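Local coordinates for protein putative SAM-dependent O-methyltranferase (Podospora anserina, PDB 4YMH) that probably transfers methyl groups from S-adenosylmethionine to oxygen atoms of its substrates, as expected of a cation-dependent O-methyltransferase, at residues E85-D89 against T90-I94; E124-A127 against E128-L131; R194-W197 against N198-Q202; M212-P215 against R216-V219. All coordinates share one frame; numbering follows the deposited sequence.

How the interactions relate
Four local turns and caps mark out successive parts of one Rossmann-like methyltransferase domain, whose seven-stranded sheet runs in the order 3-2-1-4-5-7-6. Interaction 1 comes first along the chain, between helix 78-86 and strand 93-98. Interaction 2 follows strand 120-124 and opens helix 127-133. Interaction 3 forms the first turns of helix 194-212, and interaction 4 leads from the end of that helix into strand 217-222. None touches another: centres lie about 23 Å apart for interactions 1 and 2, and about 35 Å for interactions 1 and 3, which flank the chain's centre on opposite sides. Interaction 2 alone contacts the ligand, shaping the adenine end of the cofactor site, while interactions 1 and 4 are connections into strands of the shared sheet.

Interaction 1: residues E85-D89 against T90-I94; sequences EGTRD and TKAEI
Thr87 meets Thr90, Lys91 and Ala92 in a tight local turn that carries the chain from the end of helix 78-86 towards strand 93-98. A single carbonyl sits at its middle: Thr87 O accepts weak, bent bonds from Thr90 N at 3.4 Å and from Lys91 N at 2.9 Å. Lys91 has backbone angles in the left-handed region (53°/46°), which swings the chain round for the strand. The Lys91 side chain doubles back, bent at its second torsion (-64°), and lays CE 3.1 Å from Arg88 O.

The turn belongs to a beta-alpha-beta unit of the Rossmann-like fold, in which helix 78-86 links strand 68-72 to its neighbour 93-98. On the inner side the packing is mostly between carbons. The methyl group of Ala92 comes up against both CB and CG2 of Thr87, with CB to CB at 3.6 Å, while the Ile94 methyl CD1 lies beside the hydroxyl, 3.8 Å from Thr87 OG1. That hydroxyl is bonded to Trp83 O and to Arg119 NH1, which ties the turn to the preceding helix and to the loop before strand 120-124.

Back towards helix 78-86, Arg88 forms a salt bridge with Glu85, gripping it side-on: Arg88 NE to Glu85 OE1 2.6 Å, Arg88 NH2 to Glu85 OE2 3.0 Å. Both bonds are nearly straight and lie in the guanidinium plane, yet they reach the oxygens from well above the carboxylate plane. Glu85 OE2 is also bonded to Tyr114 OH.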
loop_
_atom_site.group_PDB
_atom_site.type_symbol
_atom_site.label_atom_id
_atom_site.label_comp_id
_atom_site.label_asym_id
_atom_site.label_seq_id
_atom_site.Cartn_x
_atom_site.Cartn_y
_atom_site.Cartn_z
ATOM N N GLU A 85 -7.620 1.501 -17.785
ATOM C CA GLU A 85 -8.102 2.830 -17.404
ATOM C C GLU A 85 -6.970 3.680 -16.825
ATOM O O GLU A 85 -6.900 4.897 -17.057
ATOM C CB GLU A 85 -9.243 2.728 -16.381
ATOM C CG GLU A 85 -10.595 2.264 -16.947
ATOM C CD GLU A 85 -11.285 3.307 -17.819
ATOM O OE1 GLU A 85 -10.777 4.448 -17.943
ATOM O OE2 GLU A 85 -12.355 2.981 -18.377
ATOM N N GLY A 86 -6.084 3.036 -16.073
ATOM C CA GLY A 86 -5.008 3.762 -15.419
ATOM C C GLY A 86 -3.881 4.167 -16.348
ATOM O O GLY A 86 -2.997 4.927 -15.952
ATOM N N THR A 87 -3.895 3.651 -17.576
ATOM C CA THR A 87 -2.847 3.991 -18.537
ATOM C C THR A 87 -3.358 4.585 -19.861
ATOM O O THR A 87 -2.689 4.480 -20.893
ATOM C CB THR A 87 -1.999 2.754 -18.857
ATOM O OG1 THR A 87 -2.852 1.697 -19.314
ATOM C CG2 THR A 87 -1.225 2.306 -17.626
ATOM N N ARG A 88 -4.523 5.222 -19.827
ATOM C CA ARG A 88 -5.095 5.829 -21.023
ATOM C C ARG A 88 -4.188 6.898 -21.636
ATOM O O ARG A 88 -4.137 7.044 -22.850
ATOM C CB ARG A 88 -6.457 6.452 -20.716
ATOM C CG ARG A 88 -7.597 5.472 -20.673
ATOM C CD ARG A 88 -8.920 6.177 -20.464
ATOM N NE ARG A 88 -10.007 5.213 -20.345
ATOM C CZ ARG A 88 -10.714 4.748 -21.369
ATOM N NH1 ARG A 88 -10.462 5.169 -22.603
ATOM N NH2 ARG A 88 -11.679 3.865 -21.156
ATOM N N ASP A 89 -3.483 7.644 -20.796
ATOM C CA ASP A 89 -2.687 8.771 -21.280
ATOM C C ASP A 89 -1.426 8.339 -22.022
ATOM O O ASP A 89 -0.979 9.019 -22.944
ATOM C CB ASP A 89 -2.314 9.698 -20.119
ATOM C CG ASP A 89 -3.454 10.627 -19.725
ATOM O OD1 ASP A 89 -4.427 10.741 -20.501
ATOM O OD2 ASP A 89 -3.374 11.255 -18.646
ATOM N N THR A 90 -0.860 7.207 -21.629
ATOM C CA THR A 90 0.382 6.726 -22.225
ATOM C C THR A 90 0.189 5.585 -23.224
ATOM O O THR A 90 1.125 5.206 -23.932
ATOM C CB THR A 90 1.331 6.228 -21.152
ATOM O OG1 THR A 90 0.816 5.001 -20.622
ATOM C CG2 THR A 90 1.442 7.247 -20.037
ATOM N N LYS A 91 -1.015 5.021 -23.246
ATOM C CA LYS A 91 -1.313 3.849 -24.065
ATOM C C LYS A 91 -0.309 2.718 -23.795
ATOM O O LYS A 91 0.230 2.116 -24.725
ATOM C CB LYS A 91 -1.326 4.221 -25.550
ATOM C CG LYS A 91 -2.186 5.445 -25.890
ATOM C CD LYS A 91 -3.667 5.218 -25.616
ATOM C CE LYS A 91 -4.487 6.477 -25.894
ATOM N NZ LYS A 91 -5.091 6.492 -27.256
ATOM N N ALA A 92 -0.043 2.463 -22.515
ATOM C CA ALA A 92 0.765 1.318 -22.104
ATOM C C ALA A 92 0.227 0.013 -22.684
ATOM O O ALA A 92 -0.994 -0.185 -22.780
ATOM C CB ALA A 92 0.819 1.216 -20.571
ATOM N N GLU A 93 1.145 -0.869 -23.070
ATOM C CA GLU A 93 0.787 -2.229 -23.446
ATOM C C GLU A 93 0.440 -3.012 -22.192
ATOM O O GLU A 93 1.124 -2.931 -21.171
ATOM C CB GLU A 93 1.922 -2.930 -24.210
ATOM C CG GLU A 93 1.539 -4.336 -24.705
ATOM C CD GLU A 93 2.688 -5.097 -25.372
ATOM O OE1 GLU A 93 3.855 -4.671 -25.247
ATOM O OE2 GLU A 93 2.419 -6.125 -26.032
ATOM N N ILE A 94 -0.642 -3.764 -22.274
ATOM C CA ILE A 94 -1.078 -4.598 -21.170
ATOM C C ILE A 94 -1.162 -6.028 -21.665
ATOM O O ILE A 94 -1.890 -6.318 -22.604
ATOM C CB ILE A 94 -2.423 -4.129 -20.626
ATOM C CG1 ILE A 94 -2.269 -2.702 -20.104
ATOM C CG2 ILE A 94 -2.913 -5.050 -19.520
ATOM C CD1 ILE A 94 -3.532 -1.952 -20.057
#

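Interaction 2: residues E124-A127 against E128-L131; sequences EGPA and ENTL. With SAH (S-adenosyl-L-homocysteine), chain E.
Glu128 curls back over Pro126, so that a side chain from the first turn of a helix reads the edge of adenine together with the backbone NH before it. In this Rossmann-like methyltransferase the loop after strand 120-124 ends with Pro126 at the N-cap of helix 127-133, and the adenine of S-adenosyl-L-homocysteine lies against that junction. Ala127 N donates an almost straight bond to SAH N1 at 3.0 Å, and SAH N6 donates to Glu128 OE1 at 3.1 Å. The two bonds run in opposite senses and would favour adenine's pattern of acceptor and amino donor.

Glu128 gets there because its CG lies between its own backbone N and carbonyl carbon (chi1 52°) and the chain bends again at the next torsion. The carboxylate then passes Pro126, with Glu128 OE2 3.5 Å from Pro126 CB. Tyr153 OH adds a weak bond to Glu128 OE1.

Pro126 O starts the helix with two donors: Thr130 N arrives in the carbonyl plane, Asn129 N from above it. Beyond, a water donates to Gly125 O at 2.6 Å and accepts from Thr130 OG1 at 3.1 Å.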
loop_
_atom_site.group_PDB
_atom_site.type_symbol
_atom_site.label_atom_id
_atom_site.label_comp_id
_atom_site.label_asym_id
_atom_site.label_seq_id
_atom_site.Cartn_x
_atom_site.Cartn_y
_atom_site.Cartn_z
ATOM N N GLU A 124 -3.414 -16.951 -24.170
ATOM C CA GLU A 124 -4.047 -18.110 -23.642
ATOM C C GLU A 124 -3.059 -19.226 -23.374
ATOM O O GLU A 124 -2.116 -19.412 -24.095
ATOM C CB GLU A 124 -5.121 -18.543 -24.605
ATOM C CG GLU A 124 -4.636 -18.565 -26.030
ATOM C CD GLU A 124 -4.643 -17.221 -26.760
ATOM O OE1 GLU A 124 -5.723 -16.845 -27.260
ATOM O OE2 GLU A 124 -3.567 -16.590 -26.914
ATOM N N GLY A 125 -3.301 -19.968 -22.321
ATOM C CA GLY A 125 -2.512 -21.145 -22.027
ATOM C C GLY A 125 -2.001 -21.117 -20.604
ATOM O O GLY A 125 -2.062 -20.074 -19.939
ATOM N N PRO A 126 -1.483 -22.262 -20.133
ATOM C CA PRO A 126 -0.899 -22.341 -18.789
ATOM C C PRO A 126 0.173 -21.283 -18.639
ATOM O O PRO A 126 1.122 -21.305 -19.422
ATOM C CB PRO A 126 -0.283 -23.750 -18.740
ATOM C CG PRO A 126 -0.891 -24.497 -19.896
ATOM C CD PRO A 126 -1.204 -23.466 -20.934
ATOM N N ALA A 127 0.027 -20.383 -17.667
ATOM C CA ALA A 127 0.954 -19.264 -17.509
ATOM C C ALA A 127 2.382 -19.726 -17.248
ATOM O O ALA A 127 3.333 -19.019 -17.589
ATOM C CB ALA A 127 0.496 -18.349 -16.395
ATOM N N GLU A 128 2.531 -20.901 -16.642
ATOM C CA GLU A 128 3.854 -21.416 -16.323
ATOM C C GLU A 128 4.696 -21.549 -17.592
ATOM O O GLU A 128 5.894 -21.262 -17.576
ATOM C CB GLU A 128 3.752 -22.746 -15.565
ATOM C CG GLU A 128 2.877 -23.818 -16.204
ATOM C CD GLU A 128 1.432 -23.877 -15.680
ATOM O OE1 GLU A 128 0.885 -22.846 -15.234
ATOM O OE2 GLU A 128 0.844 -24.985 -15.706
ATOM N N ASN A 129 4.070 -21.918 -18.706
ATOM C CA ASN A 129 4.800 -21.969 -19.978
ATOM C C ASN A 129 4.790 -20.663 -20.779
ATOM O O ASN A 129 5.822 -20.255 -21.297
ATOM C CB ASN A 129 4.275 -23.093 -20.873
ATOM C CG ASN A 129 4.039 -24.385 -20.114
ATOM O OD1 ASN A 129 4.982 -25.006 -19.624
ATOM N ND2 ASN A 129 2.794 -24.842 -20.090
ATOM N N THR A 130 3.647 -19.991 -20.872
ATOM C CA THR A 130 3.581 -18.785 -21.714
ATOM C C THR A 130 4.416 -17.643 -21.148
ATOM O O THR A 130 5.004 -16.886 -21.910
ATOM C CB THR A 130 2.133 -18.295 -21.924
ATOM O OG1 THR A 130 1.551 -17.968 -20.663
ATOM C CG2 THR A 130 1.293 -19.384 -22.603
ATOM N N LEU A 131 4.490 -17.529 -19.822
ATOM C CA LEU A 131 5.296 -16.477 -19.187
ATOM C C LEU A 131 6.748 -16.531 -19.671
ATOM O O LEU A 131 7.368 -15.494 -19.894
ATOM C CB LEU A 131 5.246 -16.592 -17.656
ATOM C CG LEU A 131 6.130 -15.654 -16.821
ATOM C CD1 LEU A 131 5.698 -14.200 -16.986
ATOM C CD2 LEU A 131 6.090 -16.059 -15.341
HETATM N N SAH E . -7.200 -10.792 -11.788
HETATM C CA SAH E . -8.615 -11.033 -11.752
HETATM C CB SAH E . -8.943 -12.340 -11.037
HETATM C CG SAH E . -8.025 -13.530 -11.297
HETATM S SD SAH E . -8.656 -14.981 -10.540
HETATM C C SAH E . -9.341 -9.911 -11.060
HETATM O O SAH E . -10.521 -9.745 -11.262
HETATM O OXT SAH E . -8.724 -9.188 -10.293
HETATM C "C5'" SAH E . -7.399 -16.078 -11.055
HETATM C "C4'" SAH E . -7.444 -16.445 -12.530
HETATM O "O4'" SAH E . -6.278 -17.173 -12.869
HETATM C "C3'" SAH E . -8.601 -17.351 -12.874
HETATM O "O3'" SAH E . -9.355 -16.822 -13.939
HETATM C "C2'" SAH E . -7.958 -18.651 -13.283
HETATM O "O2'" SAH E . -8.686 -19.360 -14.235
HETATM C "C1'" SAH E . -6.584 -18.230 -13.742
HETATM N N9 SAH E . -5.568 -19.285 -13.613
HETATM C C8 SAH E . -5.454 -20.190 -12.658
HETATM N N7 SAH E . -4.410 -20.971 -12.871
HETATM C C5 SAH E . -3.835 -20.564 -13.976
HETATM C C6 SAH E . -2.668 -20.949 -14.767
HETATM N N6 SAH E . -1.937 -21.964 -14.362
HETATM N N1 SAH E . -2.376 -20.262 -15.868
HETATM C C2 SAH E . -3.131 -19.233 -16.238
HETATM N N3 SAH E . -4.195 -18.820 -15.575
HETATM C C4 SAH E . -4.588 -19.438 -14.456
HETATM O O HOH W 1 -1.484 -17.620 -20.645
#

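Interaction 3: residues R194-W197 against N198-Q202; sequences RPYW and NGCGQ
Tyr196 and Cys200, one helical turn apart, make a sulfur-aromatic contact. Cys200 SG stands over one face of the tyrosine ring, 3.8 Å from its centroid and displaced towards the phenol end, where it comes within 3.5 Å of Tyr196 CZ. The tyrosine CG is anti to the backbone N (chi1 169°), which sets the ring beside its own carbonyl carbon, on the flank where Cys200 follows. Towards Trp197 the same sulfur is more distant and oblique, and the cysteine instead offers its CB, 4.0 Å from Trp197 CE3. The two aromatic groups also meet each other: Tyr196 CE2 lies 3.7 Å above the indole plane of Trp197.

Backbone bonds supply the second kind of interaction. These residues form the first turns of helix 194-212 in the Rossmann-like methyltransferase fold, with the Tyr196 side chain about 7 Å from the bound S-adenosyl-L-homocysteine. The regular i to i+4 pattern runs without a break, from Asn198 N to Arg194 O at 2.9 Å through to Gly201 N to Trp197 O.

The third kind is polar and bridged by water. Arg194 and Asn198 extend side by side in the same direction, and one water accepts from both Arg194 NH1 at 3.0 Å and Asn198 ND2 at 2.6 Å. Outside the pair, Asp191 forms a salt bridge with Arg194 NE, and Ala186 O takes a bond from Arg194 NH2, so the guanidinium is held to the preceding loop.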
loop_
_atom_site.group_PDB
_atom_site.type_symbol
_atom_site.label_atom_id
_atom_site.label_comp_id
_atom_site.label_asym_id
_atom_site.label_seq_id
_atom_site.Cartn_x
_atom_site.Cartn_y
_atom_site.Cartn_z
ATOM N N ARG A 194 -12.881 -23.750 3.102
ATOM C CA ARG A 194 -11.724 -23.820 4.001
ATOM C C ARG A 194 -10.603 -24.767 3.495
ATOM O O ARG A 194 -9.442 -24.371 3.469
ATOM C CB ARG A 194 -12.206 -24.217 5.406
ATOM C CG ARG A 194 -11.177 -24.142 6.511
ATOM C CD ARG A 194 -11.831 -24.361 7.899
ATOM N NE ARG A 194 -12.680 -23.238 8.326
ATOM C CZ ARG A 194 -12.212 -22.115 8.871
ATOM N NH1 ARG A 194 -10.905 -21.946 9.017
ATOM N NH2 ARG A 194 -13.040 -21.146 9.244
ATOM N N PRO A 195 -10.929 -26.013 3.079
ATOM C CA PRO A 195 -9.816 -26.833 2.568
ATOM C C PRO A 195 -9.049 -26.206 1.402
ATOM O O PRO A 195 -7.798 -26.252 1.365
ATOM C CB PRO A 195 -10.513 -28.119 2.124
ATOM C CG PRO A 195 -11.679 -28.210 3.025
ATOM C CD PRO A 195 -12.161 -26.814 3.217
ATOM N N TYR A 196 -9.788 -25.613 0.467
ATOM C CA TYR A 196 -9.155 -24.954 -0.664
ATOM C C TYR A 196 -8.182 -23.861 -0.174
ATOM O O TYR A 196 -6.997 -23.819 -0.554
ATOM C CB TYR A 196 -10.218 -24.350 -1.609
ATOM C CG TYR A 196 -9.609 -23.442 -2.643
ATOM C CD1 TYR A 196 -9.030 -23.959 -3.796
ATOM C CD2 TYR A 196 -9.573 -22.064 -2.452
ATOM C CE1 TYR A 196 -8.444 -23.123 -4.732
ATOM C CE2 TYR A 196 -8.988 -21.230 -3.371
ATOM C CZ TYR A 196 -8.433 -21.764 -4.516
ATOM O OH TYR A 196 -7.846 -20.930 -5.445
ATOM N N TRP A 197 -8.673 -22.976 0.683
ATOM C CA TRP A 197 -7.830 -21.858 1.104
ATOM C C TRP A 197 -6.671 -22.306 1.996
ATOM O O TRP A 197 -5.638 -21.656 2.026
ATOM C CB TRP A 197 -8.661 -20.773 1.804
ATOM C CG TRP A 197 -9.432 -19.940 0.815
ATOM C CD1 TRP A 197 -10.784 -19.888 0.658
ATOM C CD2 TRP A 197 -8.878 -19.062 -0.168
ATOM N NE1 TRP A 197 -11.108 -19.024 -0.364
ATOM C CE2 TRP A 197 -9.952 -18.499 -0.882
ATOM C CE3 TRP A 197 -7.571 -18.686 -0.504
ATOM C CZ2 TRP A 197 -9.764 -17.582 -1.921
ATOM C CZ3 TRP A 197 -7.384 -17.777 -1.530
ATOM C CH2 TRP A 197 -8.479 -17.237 -2.232
ATOM N N ASN A 198 -6.833 -23.413 2.709
ATOM C CA ASN A 198 -5.740 -23.944 3.522
ATOM C C ASN A 198 -4.617 -24.446 2.626
ATOM O O ASN A 198 -3.434 -24.234 2.913
ATOM C CB ASN A 198 -6.237 -25.077 4.429
ATOM C CG ASN A 198 -6.540 -24.607 5.840
ATOM O OD1 ASN A 198 -5.713 -23.958 6.493
ATOM N ND2 ASN A 198 -7.739 -24.917 6.312
ATOM N N GLY A 199 -4.999 -25.122 1.540
ATOM C CA GLY A 199 -4.025 -25.522 0.536
ATOM C C GLY A 199 -3.270 -24.320 -0.018
ATOM O O GLY A 199 -2.016 -24.307 -0.095
ATOM N N CYS A 200 -4.038 -23.303 -0.412
ATOM C CA CYS A 200 -3.431 -22.071 -0.907
ATOM C C CYS A 200 -2.484 -21.474 0.125
ATOM O O CYS A 200 -1.399 -21.040 -0.209
ATOM C CB CYS A 200 -4.495 -21.042 -1.288
ATOM S SG CYS A 200 -5.414 -21.524 -2.784
ATOM N N GLY A 201 -2.897 -21.467 1.383
ATOM C CA GLY A 201 -2.090 -20.876 2.431
ATOM C C GLY A 201 -0.776 -21.596 2.628
ATOM O O GLY A 201 0.241 -20.961 2.851
ATOM N N GLN A 202 -0.784 -22.924 2.556
ATOM C CA GLN A 202 0.471 -23.672 2.679
ATOM C C GLN A 202 1.430 -23.311 1.543
ATOM O O GLN A 202 2.645 -23.076 1.769
ATOM C CB GLN A 202 0.196 -25.181 2.704
ATOM C CG GLN A 202 -0.629 -25.575 3.917
ATOM C CD GLN A 202 -1.281 -26.938 3.775
ATOM O OE1 GLN A 202 -1.003 -27.683 2.831
ATOM N NE2 GLN A 202 -2.159 -27.270 4.713
HETATM O O HOH W 2 -8.599 -23.726 8.500
#

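Interaction 4: residues M212-P215 against R216-V219; sequences MEDP and RIDV
Asp214 and Arg216 clasp each other across a type I beta turn, Asp214 to Ile217, that leads from helix 194-212 into strand 217-222. Within it an Asx turn forms, since Asp214 OD1 accepts from Arg216 N at 3.0 Å on the anti side of the carboxylate. Asp214 OD1 also uses its syn lone pair for Arg216 NE, again at 3.0 Å, while Asp214 OD2 takes Arg216 NH2 at 2.8 Å, completing a two-pronged salt bridge. Carboxylate and guanidinium are nearly coplanar, 15° apart. Three bonds thus fix the rotation of the aspartate, whose CG stands anti to its backbone N (chi1 -166°), and the arginine bends at its third torsion to close the grip. Arg216 NH1 makes a further salt bridge to Asp159, joining the turn to helix 150-159. On the buried side, facing Leu158 of that helix, Ile217 CD1 packs on Asp214 CB at 3.8 Å.

Elsewhere the contact is looser. The backbone bond of the turn, Ile217 N to Asp214 O, is a weak 3.5 Å, and Pro215 is exposed at the turn's corner. At the far end, where Met212 also packs on Ser24 of the second subunit, the link is a single apolar touch: Met212 SD to Val219 CB, 4.2 Å.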
loop_
_atom_site.group_PDB
_atom_site.type_symbol
_atom_site.label_atom_id
_atom_site.label_comp_id
_atom_site.label_asym_id
_atom_site.label_seq_id
_atom_site.Cartn_x
_atom_site.Cartn_y
_atom_site.Cartn_z
ATOM N N MET A 212 12.279 -14.406 0.825
ATOM C CA MET A 212 13.255 -13.850 1.758
ATOM C C MET A 212 14.657 -14.405 1.529
ATOM O O MET A 212 15.639 -13.811 1.984
ATOM C CB MET A 212 12.821 -14.096 3.201
ATOM C CG MET A 212 11.563 -13.328 3.585
ATOM S SD MET A 212 11.650 -11.549 3.227
ATOM C CE MET A 212 12.871 -11.038 4.407
ATOM N N GLU A 213 14.761 -15.515 0.798
ATOM C CA GLU A 213 16.062 -16.127 0.554
ATOM C C GLU A 213 16.685 -15.665 -0.766
ATOM O O GLU A 213 17.817 -16.039 -1.083
ATOM C CB GLU A 213 15.943 -17.661 0.544
ATOM C CG GLU A 213 15.392 -18.243 1.831
ATOM C CD GLU A 213 16.235 -17.870 3.037
ATOM O OE1 GLU A 213 17.479 -17.980 2.959
ATOM O OE2 GLU A 213 15.651 -17.454 4.064
ATOM N N ASP A 214 15.947 -14.871 -1.538
ATOM C CA ASP A 214 16.415 -14.471 -2.872
ATOM C C ASP A 214 17.190 -13.163 -2.781
ATOM O O ASP A 214 16.623 -12.130 -2.448
ATOM C CB ASP A 214 15.236 -14.336 -3.838
ATOM C CG ASP A 214 15.676 -14.270 -5.305
ATOM O OD1 ASP A 214 16.688 -13.605 -5.623
ATOM O OD2 ASP A 214 15.000 -14.884 -6.148
ATOM N N PRO A 215 18.498 -13.212 -3.072
ATOM C CA PRO A 215 19.336 -12.033 -2.844
ATOM C C PRO A 215 19.107 -10.923 -3.869
ATOM O O PRO A 215 19.712 -9.864 -3.743
ATOM C CB PRO A 215 20.761 -12.584 -2.957
ATOM C CG PRO A 215 20.639 -13.774 -3.851
ATOM C CD PRO A 215 19.267 -14.360 -3.582
ATOM N N ARG A 216 18.257 -11.155 -4.859
ATOM C CA ARG A 216 18.063 -10.161 -5.917
ATOM C C ARG A 216 17.007 -9.109 -5.571
ATOM O O ARG A 216 16.938 -8.049 -6.209
ATOM C CB ARG A 216 17.686 -10.859 -7.231
ATOM C CG ARG A 216 18.780 -11.742 -7.800
ATOM C CD ARG A 216 18.251 -12.578 -8.971
ATOM N NE ARG A 216 17.182 -13.477 -8.544
ATOM C CZ ARG A 216 16.628 -14.407 -9.318
ATOM N NH1 ARG A 216 17.036 -14.567 -10.565
ATOM N NH2 ARG A 216 15.670 -15.186 -8.838
ATOM N N ILE A 217 16.200 -9.380 -4.552
ATOM C CA ILE A 217 14.983 -8.601 -4.350
ATOM C C ILE A 217 14.779 -8.056 -2.946
ATOM O O ILE A 217 15.241 -8.642 -1.966
ATOM C CB ILE A 217 13.733 -9.447 -4.707
ATOM C CG1 ILE A 217 13.748 -10.787 -3.959
ATOM C CG2 ILE A 217 13.656 -9.673 -6.207
ATOM C CD1 ILE A 217 12.508 -11.657 -4.186
ATOM N N ASP A 218 14.070 -6.929 -2.871
ATOM C CA ASP A 218 13.488 -6.425 -1.627
ATOM C C ASP A 218 12.007 -6.786 -1.607
ATOM O O ASP A 218 11.310 -6.666 -2.628
ATOM C CB ASP A 218 13.647 -4.901 -1.488
ATOM C CG ASP A 218 15.066 -4.477 -1.142
ATOM O OD1 ASP A 218 15.828 -5.291 -0.565
ATOM O OD2 ASP A 218 15.414 -3.313 -1.446
ATOM N N VAL A 219 11.534 -7.218 -0.439
ATOM C CA VAL A 219 10.168 -7.693 -0.276
ATOM C C VAL A 219 9.420 -6.952 0.820
ATOM O O VAL A 219 9.965 -6.689 1.906
ATOM C CB VAL A 219 10.140 -9.206 0.062
ATOM C CG1 VAL A 219 8.697 -9.700 0.236
ATOM C CG2 VAL A 219 10.891 -10.014 -0.999
#